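Local structure of glycerol-3-phosphate dehydrogenase [NAD(+)] (Dunaliella salina, 6IUY) at residues 292-298 against 330-336; 345-349 against 437-441; 29-33 against 250-255; 422-426 against 512-516. The protein probably interconverts dihydroxyacetone phosphate and sn-glycerol 3-phosphate with NAD(H), and joins this dehydrogenase to a magnesium-binding phosphatase-like domain in one chain. One frame throughout, in Å; residues are numbered along the deposited sequence.

Contact 1 of 4, residues 292-298 against 330-336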
loop_
_atom_site.group_PDB
_atom_site.type_symbol
_atom_site.label_atom_id
_atom_site.label_comp_id
_atom_site.label_asym_id
_atom_site.label_seq_id
_atom_site.Cartn_x
_atom_site.Cartn_y
_atom_site.Cartn_z
ATOM N N LYS A 292 28.640 -9.286 23.595
ATOM C CA LYS A 292 28.221 -10.599 23.120
ATOM C C LYS A 292 26.962 -11.072 23.830
ATOM O O LYS A 292 26.061 -11.653 23.217
ATOM C CB LYS A 292 29.325 -11.639 23.302
ATOM C CG LYS A 292 28.923 -13.000 22.756
ATOM C CD LYS A 292 30.029 -14.034 22.901
ATOM C CE LYS A 292 29.635 -15.347 22.244
ATOM N NZ LYS A 292 30.754 -16.341 22.264
ATOM N N GLU A 293 26.891 -10.792 25.123
ATOM C CA GLU A 293 25.785 -11.269 25.930
ATOM C C GLU A 293 24.568 -10.352 25.920
ATOM O O GLU A 293 24.669 -9.146 26.176
ATOM C CB GLU A 293 26.253 -11.481 27.364
ATOM C CG GLU A 293 25.114 -11.775 28.331
ATOM C CD GLU A 293 25.615 -12.143 29.728
ATOM O OE1 GLU A 293 26.098 -13.282 29.882
ATOM O OE2 GLU A 293 25.521 -11.303 30.655
ATOM N N VAL A 294 23.401 -10.937 25.673
ATOM C CA VAL A 294 22.167 -10.168 25.683
ATOM C C VAL A 294 21.389 -10.493 26.931
ATOM O O VAL A 294 21.163 -11.656 27.225
ATOM C CB VAL A 294 21.269 -10.487 24.449
ATOM C CG1 VAL A 294 20.015 -9.645 24.480
ATOM C CG2 VAL A 294 22.013 -10.263 23.178
ATOM N N THR A 295 20.910 -9.476 27.630
ATOM C CA THR A 295 20.190 -9.724 28.855
ATOM C C THR A 295 18.705 -9.720 28.531
ATOM O O THR A 295 18.250 -8.896 27.738
ATOM C CB THR A 295 20.555 -8.664 29.914
ATOM O OG1 THR A 295 21.944 -8.789 30.218
ATOM C CG2 THR A 295 19.787 -8.853 31.169
ATOM N N MET A 296 17.950 -10.650 29.102
ATOM C CA MET A 296 16.511 -10.642 28.901
ATOM C C MET A 296 15.798 -10.597 30.235
ATOM O O MET A 296 15.922 -11.525 31.026
ATOM C CB MET A 296 16.072 -11.873 28.090
ATOM C CG MET A 296 14.578 -12.164 28.139
ATOM S SD MET A 296 14.053 -13.344 26.863
ATOM C CE MET A 296 14.692 -14.913 27.490
ATOM N N TRP A 297 15.048 -9.527 30.486
ATOM C CA TRP A 297 14.150 -9.498 31.639
ATOM C C TRP A 297 12.967 -10.423 31.444
ATOM O O TRP A 297 12.212 -10.319 30.446
ATOM C CB TRP A 297 13.643 -8.095 31.906
ATOM C CG TRP A 297 12.634 -8.020 33.042
ATOM C CD1 TRP A 297 12.869 -8.262 34.366
ATOM C CD2 TRP A 297 11.249 -7.655 32.945
ATOM N NE1 TRP A 297 11.721 -8.071 35.099
ATOM C CE2 TRP A 297 10.709 -7.706 34.248
ATOM C CE3 TRP A 297 10.412 -7.292 31.879
ATOM C CZ2 TRP A 297 9.373 -7.394 34.520
ATOM C CZ3 TRP A 297 9.086 -6.988 32.146
ATOM C CH2 TRP A 297 8.578 -7.043 33.457
ATOM N N VAL A 298 12.816 -11.334 32.404
ATOM C CA VAL A 298 11.728 -12.297 32.437
ATOM C C VAL A 298 10.845 -12.030 33.638
ATOM O O VAL A 298 11.247 -12.300 34.765
ATOM C CB VAL A 298 12.240 -13.740 32.523
ATOM C CG1 VAL A 298 11.076 -14.735 32.417
ATOM C CG2 VAL A 298 13.281 -14.019 31.445
ATOM N N ASN A 330 24.336 -17.183 24.360
ATOM C CA ASN A 330 24.727 -15.869 24.864
ATOM C C ASN A 330 23.548 -15.031 25.342
ATOM O O ASN A 330 23.599 -13.804 25.332
ATOM C CB ASN A 330 25.535 -15.097 23.800
ATOM C CG ASN A 330 24.811 -14.965 22.451
ATOM O OD1 ASN A 330 24.297 -15.935 21.897
ATOM N ND2 ASN A 330 24.804 -13.759 21.912
ATOM N N VAL A 331 22.493 -15.701 25.794
ATOM C CA VAL A 331 21.304 -15.026 26.292
ATOM C C VAL A 331 21.232 -15.234 27.794
ATOM O O VAL A 331 21.337 -16.361 28.261
ATOM C CB VAL A 331 20.013 -15.561 25.602
ATOM C CG1 VAL A 331 18.759 -15.104 26.336
ATOM C CG2 VAL A 331 19.975 -15.126 24.150
ATOM N N LYS A 332 21.073 -14.158 28.555
ATOM C CA LYS A 332 21.119 -14.279 30.004
ATOM C C LYS A 332 19.870 -13.683 30.603
ATOM O O LYS A 332 19.607 -12.498 30.451
ATOM C CB LYS A 332 22.370 -13.597 30.579
ATOM C CG LYS A 332 22.747 -14.078 31.997
ATOM C CD LYS A 332 22.762 -15.621 32.052
ATOM C CE LYS A 332 23.812 -16.189 32.999
ATOM N NZ LYS A 332 24.905 -16.898 32.256
ATOM N N ALA A 333 19.111 -14.518 31.298
ATOM C CA ALA A 333 17.813 -14.138 31.817
ATOM C C ALA A 333 17.897 -13.681 33.252
ATOM O O ALA A 333 18.576 -14.308 34.061
ATOM C CB ALA A 333 16.861 -15.318 31.725
ATOM N N THR A 334 17.157 -12.635 33.585
ATOM C CA THR A 334 16.987 -12.267 34.970
ATOM C C THR A 334 15.604 -11.701 35.206
ATOM O O THR A 334 15.000 -11.108 34.309
ATOM C CB THR A 334 18.026 -11.232 35.423
ATOM O OG1 THR A 334 17.552 -10.604 36.619
ATOM C CG2 THR A 334 18.228 -10.163 34.354
ATOM N N SER A 335 15.118 -11.861 36.430
ATOM C CA SER A 335 13.774 -11.443 36.799
ATOM C C SER A 335 13.740 -10.058 37.384
ATOM O O SER A 335 12.662 -9.551 37.684
ATOM C CB SER A 335 13.177 -12.399 37.818
ATOM O OG SER A 335 13.846 -12.230 39.056
ATOM N N ASP A 336 14.902 -9.442 37.582
ATOM C CA ASP A 336 14.902 -8.091 38.146
ATOM C C ASP A 336 14.999 -7.056 37.042
ATOM O O ASP A 336 15.971 -7.031 36.299
ATOM C CB ASP A 336 16.050 -7.893 39.141
ATOM C CG ASP A 336 15.861 -6.658 39.978
ATOM O OD1 ASP A 336 15.292 -6.775 41.079
ATOM O OD2 ASP A 336 16.243 -5.565 39.528
#

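Contact 2 of 4, residues 345-349 against 437-441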
loop_
_atom_site.group_PDB
_atom_site.type_symbol
_atom_site.label_atom_id
_atom_site.label_comp_id
_atom_site.label_asym_id
_atom_site.label_seq_id
_atom_site.Cartn_x
_atom_site.Cartn_y
_atom_site.Cartn_z
ATOM N N ASP A 345 22.903 -0.123 26.945
ATOM C CA ASP A 345 22.997 0.972 25.973
ATOM C C ASP A 345 21.878 0.885 24.929
ATOM O O ASP A 345 21.425 1.893 24.392
ATOM C CB ASP A 345 24.358 0.939 25.277
ATOM C CG ASP A 345 25.512 0.918 26.267
ATOM O OD1 ASP A 345 25.744 1.962 26.909
ATOM O OD2 ASP A 345 26.167 -0.135 26.404
ATOM N N ALA A 346 21.445 -0.342 24.663
ATOM C CA ALA A 346 20.420 -0.621 23.671
ATOM C C ALA A 346 19.258 -1.350 24.328
ATOM O O ALA A 346 19.402 -2.497 24.714
ATOM C CB ALA A 346 21.004 -1.450 22.536
ATOM N N LEU A 347 18.123 -0.679 24.469
ATOM C CA LEU A 347 16.937 -1.290 25.068
ATOM C C LEU A 347 15.896 -1.694 24.028
ATOM O O LEU A 347 15.435 -0.851 23.266
ATOM C CB LEU A 347 16.266 -0.325 26.056
ATOM C CG LEU A 347 16.867 -0.040 27.427
ATOM C CD1 LEU A 347 15.957 0.929 28.189
ATOM C CD2 LEU A 347 17.010 -1.344 28.193
ATOM N N ILE A 348 15.505 -2.967 24.035
ATOM C CA ILE A 348 14.413 -3.461 23.222
ATOM C C ILE A 348 13.181 -3.649 24.108
ATOM O O ILE A 348 13.199 -4.397 25.079
ATOM C CB ILE A 348 14.799 -4.787 22.520
ATOM C CG1 ILE A 348 16.056 -4.582 21.691
ATOM C CG2 ILE A 348 13.690 -5.274 21.602
ATOM C CD1 ILE A 348 16.732 -5.854 21.272
ATOM N N PHE A 349 12.108 -2.935 23.797
ATOM C CA PHE A 349 10.880 -3.112 24.541
ATOM C C PHE A 349 9.944 -4.053 23.758
ATOM O O PHE A 349 9.551 -3.741 22.634
ATOM C CB PHE A 349 10.223 -1.761 24.825
ATOM C CG PHE A 349 10.965 -0.937 25.852
ATOM C CD1 PHE A 349 10.761 -1.148 27.213
ATOM C CD2 PHE A 349 11.872 0.041 25.462
ATOM C CE1 PHE A 349 11.459 -0.400 28.177
ATOM C CE2 PHE A 349 12.566 0.801 26.422
ATOM C CZ PHE A 349 12.354 0.569 27.781
ATOM N N TRP A 437 20.109 -0.579 14.892
ATOM C CA TRP A 437 19.017 -1.545 14.935
ATOM C C TRP A 437 19.041 -2.532 13.768
ATOM O O TRP A 437 18.794 -3.731 13.952
ATOM C CB TRP A 437 17.681 -0.817 14.984
ATOM C CG TRP A 437 17.502 -0.041 16.240
ATOM C CD1 TRP A 437 17.156 1.270 16.355
ATOM C CD2 TRP A 437 17.689 -0.525 17.582
ATOM N NE1 TRP A 437 17.086 1.626 17.685
ATOM C CE2 TRP A 437 17.422 0.542 18.450
ATOM C CE3 TRP A 437 18.037 -1.762 18.121
ATOM C CZ2 TRP A 437 17.502 0.408 19.838
ATOM C CZ3 TRP A 437 18.095 -1.895 19.496
ATOM C CH2 TRP A 437 17.840 -0.818 20.335
ATOM N N GLN A 438 19.353 -2.054 12.567
ATOM C CA GLN A 438 19.361 -2.953 11.425
ATOM C C GLN A 438 20.440 -3.996 11.575
ATOM O O GLN A 438 20.212 -5.181 11.284
ATOM C CB GLN A 438 19.551 -2.200 10.108
ATOM C CG GLN A 438 19.557 -3.132 8.894
ATOM C CD GLN A 438 19.621 -2.373 7.566
ATOM O OE1 GLN A 438 20.068 -1.226 7.509
ATOM N NE2 GLN A 438 19.176 -3.017 6.502
ATOM N N GLN A 439 21.622 -3.568 12.017
ATOM C CA GLN A 439 22.717 -4.504 12.256
ATOM C C GLN A 439 22.318 -5.491 13.359
ATOM O O GLN A 439 22.647 -6.658 13.286
ATOM C CB GLN A 439 24.020 -3.764 12.623
ATOM C CG GLN A 439 25.195 -4.700 12.984
ATOM C CD GLN A 439 26.536 -3.958 13.176
ATOM O OE1 GLN A 439 26.614 -2.730 13.030
ATOM N NE2 GLN A 439 27.588 -4.710 13.505
ATOM N N LEU A 440 21.570 -5.030 14.354
ATOM C CA LEU A 440 21.173 -5.911 15.454
ATOM C C LEU A 440 20.140 -6.980 15.026
ATOM O O LEU A 440 20.322 -8.177 15.290
ATOM C CB LEU A 440 20.624 -5.073 16.604
ATOM C CG LEU A 440 20.547 -5.703 17.990
ATOM C CD1 LEU A 440 21.904 -6.272 18.394
ATOM C CD2 LEU A 440 20.057 -4.662 18.991
ATOM N N PHE A 441 19.083 -6.549 14.338
ATOM C CA PHE A 441 17.953 -7.422 14.011
ATOM C C PHE A 441 18.023 -8.182 12.677
ATOM O O PHE A 441 17.456 -9.268 12.553
ATOM C CB PHE A 441 16.660 -6.610 14.013
ATOM C CG PHE A 441 16.104 -6.343 15.381
ATOM C CD1 PHE A 441 15.278 -7.274 15.999
ATOM C CD2 PHE A 441 16.373 -5.148 16.036
ATOM C CE1 PHE A 441 14.743 -7.026 17.245
ATOM C CE2 PHE A 441 15.843 -4.890 17.291
ATOM C CZ PHE A 441 15.029 -5.828 17.898
#

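Contact 3 of 4, residues 29-33 against 250-255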
loop_
_atom_site.group_PDB
_atom_site.type_symbol
_atom_site.label_atom_id
_atom_site.label_comp_id
_atom_site.label_asym_id
_atom_site.label_seq_id
_atom_site.Cartn_x
_atom_site.Cartn_y
_atom_site.Cartn_z
ATOM N N LEU A 29 35.858 12.405 23.928
ATOM C CA LEU A 29 35.539 10.979 23.933
ATOM C C LEU A 29 34.132 10.754 23.404
ATOM O O LEU A 29 33.877 9.801 22.667
ATOM C CB LEU A 29 35.664 10.375 25.334
ATOM C CG LEU A 29 35.388 8.865 25.378
ATOM C CD1 LEU A 29 36.320 8.121 24.427
ATOM C CD2 LEU A 29 35.488 8.294 26.800
ATOM N N ASP A 30 33.222 11.640 23.774
ATOM C CA ASP A 30 31.862 11.571 23.267
ATOM C C ASP A 30 31.849 11.700 21.736
ATOM O O ASP A 30 31.191 10.912 21.047
ATOM C CB ASP A 30 31.000 12.661 23.911
ATOM C CG ASP A 30 29.511 12.386 23.782
ATOM O OD1 ASP A 30 28.760 13.340 23.473
ATOM O OD2 ASP A 30 29.088 11.226 24.001
ATOM N N LEU A 31 32.585 12.684 21.212
ATOM C CA LEU A 31 32.639 12.921 19.766
ATOM C C LEU A 31 33.219 11.731 19.007
ATOM O O LEU A 31 32.801 11.436 17.890
ATOM C CB LEU A 31 33.455 14.170 19.447
ATOM C CG LEU A 31 32.737 15.506 19.568
ATOM C CD1 LEU A 31 33.709 16.636 19.286
ATOM C CD2 LEU A 31 31.555 15.566 18.613
ATOM N N TRP A 32 34.180 11.050 19.624
ATOM C CA TRP A 32 34.766 9.853 19.052
ATOM C C TRP A 32 33.746 8.730 18.986
ATOM O O TRP A 32 33.645 8.016 17.987
ATOM C CB TRP A 32 35.960 9.406 19.878
ATOM C CG TRP A 32 36.528 8.099 19.458
ATOM C CD1 TRP A 32 36.598 6.958 20.205
ATOM C CD2 TRP A 32 37.122 7.788 18.194
ATOM N NE1 TRP A 32 37.215 5.957 19.487
ATOM C CE2 TRP A 32 37.537 6.440 18.245
ATOM C CE3 TRP A 32 37.343 8.517 17.020
ATOM C CZ2 TRP A 32 38.154 5.801 17.164
ATOM C CZ3 TRP A 32 37.967 7.878 15.943
ATOM C CH2 TRP A 32 38.365 6.538 16.028
ATOM N N GLN A 33 32.991 8.577 20.069
ATOM C CA GLN A 33 32.028 7.497 20.177
ATOM C C GLN A 33 30.782 7.769 19.332
ATOM O O GLN A 33 30.153 6.842 18.806
ATOM C CB GLN A 33 31.655 7.278 21.650
ATOM C CG GLN A 33 32.715 6.497 22.423
ATOM C CD GLN A 33 32.331 6.233 23.874
ATOM O OE1 GLN A 33 31.366 6.795 24.396
ATOM N NE2 GLN A 33 33.106 5.384 24.535
ATOM N N LEU A 250 42.472 3.996 20.466
ATOM C CA LEU A 250 41.240 4.488 19.856
ATOM C C LEU A 250 40.172 3.395 19.812
ATOM O O LEU A 250 39.016 3.632 20.152
ATOM C CB LEU A 250 41.511 5.008 18.444
ATOM C CG LEU A 250 42.195 6.365 18.341
ATOM C CD1 LEU A 250 42.565 6.644 16.883
ATOM C CD2 LEU A 250 41.281 7.443 18.909
ATOM N N MET A 251 40.582 2.208 19.383
ATOM C CA MET A 251 39.717 1.042 19.310
ATOM C C MET A 251 38.962 0.790 20.610
ATOM O O MET A 251 37.737 0.602 20.608
ATOM C CB MET A 251 40.543 -0.187 18.948
ATOM C CG MET A 251 40.542 -0.524 17.469
ATOM S SD MET A 251 39.310 -1.792 17.105
ATOM C CE MET A 251 40.230 -2.882 16.026
ATOM N N ALA A 252 39.692 0.812 21.719
ATOM C CA ALA A 252 39.132 0.466 23.017
ATOM C C ALA A 252 38.276 1.579 23.615
ATOM O O ALA A 252 37.735 1.424 24.711
ATOM C CB ALA A 252 40.253 0.089 23.980
ATOM N N LYS A 253 38.164 2.706 22.922
ATOM C CA LYS A 253 37.268 3.760 23.382
ATOM C C LYS A 253 36.036 3.827 22.482
ATOM O O LYS A 253 35.121 4.622 22.722
ATOM C CB LYS A 253 37.987 5.110 23.439
ATOM C CG LYS A 253 39.096 5.174 24.498
ATOM C CD LYS A 253 38.561 4.792 25.877
ATOM C CE LYS A 253 39.668 4.721 26.926
ATOM N NZ LYS A 253 39.220 4.039 28.175
ATOM N N LEU A 254 36.017 2.981 21.452
ATOM C CA LEU A 254 34.812 2.785 20.633
ATOM C C LEU A 254 33.677 2.269 21.509
ATOM O O LEU A 254 33.874 1.318 22.280
ATOM C CB LEU A 254 35.067 1.793 19.492
ATOM C CG LEU A 254 35.849 2.249 18.259
ATOM C CD1 LEU A 254 36.027 1.097 17.292
ATOM C CD2 LEU A 254 35.139 3.391 17.576
ATOM N N LYS A 255 32.495 2.878 21.410
ATOM C CA LYS A 255 31.363 2.389 22.196
ATOM C C LYS A 255 31.019 0.942 21.812
ATOM O O LYS A 255 31.035 0.573 20.626
ATOM C CB LYS A 255 30.135 3.287 22.023
ATOM C CG LYS A 255 29.168 3.202 23.209
ATOM C CD LYS A 255 27.920 4.037 22.989
ATOM C CE LYS A 255 27.031 4.085 24.233
ATOM N NZ LYS A 255 25.864 5.013 24.073
HETATM O O HOH W 1 31.726 3.963 18.984
#

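Contact 4 of 4, residues 422-426 against 512-516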
loop_
_atom_site.group_PDB
_atom_site.type_symbol
_atom_site.label_atom_id
_atom_site.label_comp_id
_atom_site.label_asym_id
_atom_site.label_seq_id
_atom_site.Cartn_x
_atom_site.Cartn_y
_atom_site.Cartn_z
ATOM N N SER A 422 11.265 -14.219 6.465
ATOM C CA SER A 422 10.318 -13.214 6.900
ATOM C C SER A 422 10.939 -11.840 6.727
ATOM O O SER A 422 12.085 -11.725 6.303
ATOM C CB SER A 422 9.920 -13.455 8.357
ATOM O OG SER A 422 8.763 -12.698 8.672
ATOM N N GLU A 423 10.189 -10.789 7.030
ATOM C CA GLU A 423 10.709 -9.440 6.843
ATOM C C GLU A 423 10.023 -8.491 7.804
ATOM O O GLU A 423 8.964 -8.797 8.359
ATOM C CB GLU A 423 10.549 -8.970 5.375
ATOM C CG GLU A 423 9.164 -9.127 4.784
ATOM C CD GLU A 423 9.063 -8.746 3.285
ATOM O OE1 GLU A 423 9.868 -9.231 2.456
ATOM O OE2 GLU A 423 8.140 -7.980 2.930
ATOM N N ALA A 424 10.645 -7.343 8.035
ATOM C CA ALA A 424 10.036 -6.336 8.882
ATOM C C ALA A 424 10.538 -4.962 8.511
ATOM O O ALA A 424 11.591 -4.823 7.915
ATOM C CB ALA A 424 10.331 -6.613 10.364
ATOM N N VAL A 425 9.780 -3.954 8.900
ATOM C CA VAL A 425 10.205 -2.567 8.808
ATOM C C VAL A 425 10.821 -2.144 10.140
ATOM O O VAL A 425 10.267 -2.457 11.193
ATOM C CB VAL A 425 9.012 -1.634 8.525
ATOM C CG1 VAL A 425 9.317 -0.231 9.009
ATOM C CG2 VAL A 425 8.605 -1.665 7.040
ATOM N N ILE A 426 11.944 -1.431 10.106
ATOM C CA ILE A 426 12.374 -0.703 11.291
ATOM C C ILE A 426 12.238 0.777 11.018
ATOM O O ILE A 426 12.899 1.306 10.139
ATOM C CB ILE A 426 13.823 -1.048 11.709
ATOM C CG1 ILE A 426 13.825 -2.361 12.505
ATOM C CG2 ILE A 426 14.406 0.078 12.557
ATOM C CD1 ILE A 426 15.199 -2.794 13.042
ATOM N N PHE A 512 2.023 0.177 2.249
ATOM C CA PHE A 512 2.458 -0.843 1.300
ATOM C C PHE A 512 3.668 -1.614 1.773
ATOM O O PHE A 512 4.049 -2.607 1.165
ATOM C CB PHE A 512 2.757 -0.206 -0.066
ATOM C CG PHE A 512 1.531 0.356 -0.734
ATOM C CD1 PHE A 512 0.683 -0.466 -1.445
ATOM C CD2 PHE A 512 1.212 1.689 -0.617
ATOM C CE1 PHE A 512 -0.457 0.035 -2.045
ATOM C CE2 PHE A 512 0.068 2.200 -1.215
ATOM C CZ PHE A 512 -0.767 1.368 -1.922
ATOM N N GLU A 513 4.284 -1.158 2.856
ATOM C CA GLU A 513 5.442 -1.855 3.399
ATOM C C GLU A 513 5.002 -2.984 4.330
ATOM O O GLU A 513 3.823 -3.137 4.642
ATOM C CB GLU A 513 6.365 -0.893 4.156
ATOM C CG GLU A 513 6.802 0.336 3.370
ATOM C CD GLU A 513 7.962 0.067 2.406
ATOM O OE1 GLU A 513 8.435 1.040 1.778
ATOM O OE2 GLU A 513 8.406 -1.098 2.265
ATOM N N SER A 514 5.972 -3.747 4.808
ATOM C CA SER A 514 5.677 -4.910 5.624
ATOM C C SER A 514 4.828 -4.593 6.857
ATOM O O SER A 514 4.021 -5.418 7.275
ATOM C CB SER A 514 6.979 -5.593 6.051
ATOM O OG SER A 514 6.689 -6.749 6.816
ATOM N N CYS A 515 5.002 -3.412 7.433
ATOM C CA CYS A 515 4.255 -3.031 8.635
ATOM C C CYS A 515 2.771 -2.784 8.367
ATOM O O CYS A 515 1.969 -2.766 9.302
ATOM C CB CYS A 515 4.853 -1.763 9.257
ATOM S SG CYS A 515 5.022 -0.389 8.046
ATOM N N GLY A 516 2.409 -2.576 7.101
ATOM C CA GLY A 516 1.042 -2.239 6.741
ATOM C C GLY A 516 0.246 -3.430 6.229
ATOM O O GLY A 516 -0.264 -4.224 7.018
HETATM O O HOH W 2 5.984 -8.926 4.594
#

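Contact 1 of 4, residues 292-298 against 330-336
Strands 293-297 and 331-334 run parallel, and their backbones carry most of the bonding: Val-294 N gives to Asn-330 O, Lys-332 N to Val-294 O, Met-296 N to Lys-332 O and Thr-334 N to Met-296 O, with Val-298 N to Thr-334 O (2.9 Å) just past the strands. Among side-chain bonds, Asn-330 ND2 reaches Lys-292 O at 2.8 Å, almost straight (178°), with the oxygen in the plane of the Asn-330 amide. ND2 also meets Ala-276 O. With an alanine here, Lys-292 O is likely to lose this donor, weakening the join where the strands start. Farther on, Trp-297 NE1 gives a weak, bent bond to Ser-335 O (3.1 Å, 134°) at the ring's edge. A chi1 of 161° turns Thr-334 OG1 back to the N-H of Asp-336 (an ST turn); OG1 also bonds with Glu-339 OE1, and Thr-334 CG2 meets Thr-295 CG2 at 3.8 Å. On the side of Ala-333, Val-298 CG2 packs on Ala-333 CB at 3.8 Å, and both touch Ile-312 of helix 307-315 in this beta-alpha-beta unit. The chemistry implies a Rossmann-sheet edge held mainly by main-chain bonds, with a strong amide bond at its start and a weak indole bond near NAD-binding His-299.

Contact 2 of 4, residues 345-349 against 437-441
Ile-348 and Trp-437 lie at the middle of this contact, their side chains sliding past each other in opposite directions, with Ile-348 CG1 4.0 Å from Trp-437 CZ3. The far corner of the same indole, Trp-437 CH2, comes to 3.9 Å from Ala-346 CB and 3.8 Å from Leu-347 O, so one six-membered ring touches three successive residues of strand 346-349. Farther along, the CD1 end of the Ile-348 CG1 branch and the CG2 methyl reach Phe-441, one turn on. Ile-348 CG2, placed anti to the backbone N by chi1 of -56°, meets the edge of the Phe-441 ring in its plane, 4.0 Å from Phe-441 CZ. Ile-348 CD1 approaches Phe-441 CZ obliquely at 3.8 Å and also touches Leu-440 CD2 at 4.2 Å. The touching side chains are all apolar, and every touching residue is buried. Strand 346-349 is an inner strand of the Rossmann-type sheet that binds NAD, flanked by strands 257-262 and 374-377, and helix 431-441 lies against one face of it, the axes of the short segments inclined at 66°. The helical bond from Phe-441 N to Trp-437 O sets the two aromatic residues one turn apart, which lets both reach Ile-348. Farther out, Trp-437 also packs on Lys-374 and Ile-376 of the neighbouring strand. Val-275 of helix 266-282 touches Ile-348, Leu-440 and Phe-441 alike, while the hydroxyl of Ser-278 of that helix hydrogen-bonds to Leu-440 O. At its N-terminal end the strand is tied to the sheet by backbone bonds between Ala-346 and both Lys-258 and Thr-260.

Contact 3 of 4, residues 29-33 against 250-255
Trp-32 points its CB at segment 250-255, and chi1 of 173° swings the indole out anti to the backbone N, across the end of helix 247-251. Moving outward along the pyrrole side, Trp-32 CD1 comes 3.7 Å from Lys-253 O, at the ring's edge. Next, Trp-32 NE1 hydrogen-bonds to Leu-250 O at 3.0 Å; the bond is bent (142°), and the oxygen sits 23° out of the ring plane. Lys-253 N reaches that same oxygen from the opposite face of its carbonyl plane, so two N-H groups grip it. At the six-membered ring, Trp-32 CZ2 meets Leu-250 CB at 3.7 Å and Leu-254 CD2 at 3.9 Å. Leu-250 CD2 lies over one face in a CH-pi contact, 4.0 Å from the centroid of the Trp-32 six-membered ring, and Trp-242 meets the indole edge-to-face. A leucine in place of Trp-32 would probably leave Leu-250 O with one donor fewer and Leu-250 CD2 without a ring face to pack on. Beside the tryptophan, Gln-33 lays its amide plane toward Lys-253 O, with Gln-33 NE2 2.8 Å from Lys-253 O, and a water links Gln-33 O to Lys-255 N. Leu-29 CD1 packs on Lys-253 CB at 3.6 Å. The type I turn from Met-251 to Leu-254 starts on the last residue of helix 247-251 and leads into strand 257-262. The arrangement thus joins the first modelled helix, which packs on the sheet of the haloacid dehalogenase-like domain, to the connection that leaves this parallel sheet for the dinucleotide-binding domain.

Contact 4 of 4, residues 422-426 against 512-516
Val-425 points its CB toward segment 512-516, and its CG2 is the branch that does the touching: chi1 of 156° sets this methyl anti to the carbonyl carbon, where Val-425 CG2 meets Glu-513 CB at 3.7 Å and Cys-515 SG at 3.9 Å. The side chains of Val-425 and Glu-513 cross at about a right angle, and the methyl rests on the glutamate's CB. Ser-514, between those two partners, points its CB at the strand and lies with Ser-514 OG 3.4 Å from Glu-423 O, a weak approach at most. That hydroxyl is also hydrogen-bonded with Ala-410 N. Strand 422-427 runs antiparallel to 404-408 within the mixed sheet of the dinucleotide-binding domain, and 514-526 is a helix of the C-terminal, all-helical part, so the contact joins the two halves of the dehydrogenase. A water bridges the polar side chains, giving a bond to Glu-423 OE2 (2.9 Å) and lying 3.2 Å from Ser-514 OG. Glu-423 OE2 also has a long, weak ion pair with Arg-489 of the second subunit. The same arginine of that subunit bonds to Phe-512 O, and the Phe-512 rings of the two subunits meet with planes at about 55°.

From the N terminus, contact 3 comes first: it closes a loop of about 220 residues that spans the phosphatase-like domain, bringing the first modelled helix against the exit toward strand 257-262. Contact 1 follows, a short closure within one beta-alpha-beta unit at the edge of the NAD-binding sheet. Contacts 2 and 4 come later and cross, since segment 422-426 falls between the segments of contact 2; Ile-426 CD1 packs on Trp-437 CB at 3.7 Å. Contact 2 binds a helix to the sheet, contact 4 the sheet to the C-terminal helices. Lys-255 CE meets Asp-345 OD1 at 3.7 Å, so contact 3 touches contact 2 across the domain boundary.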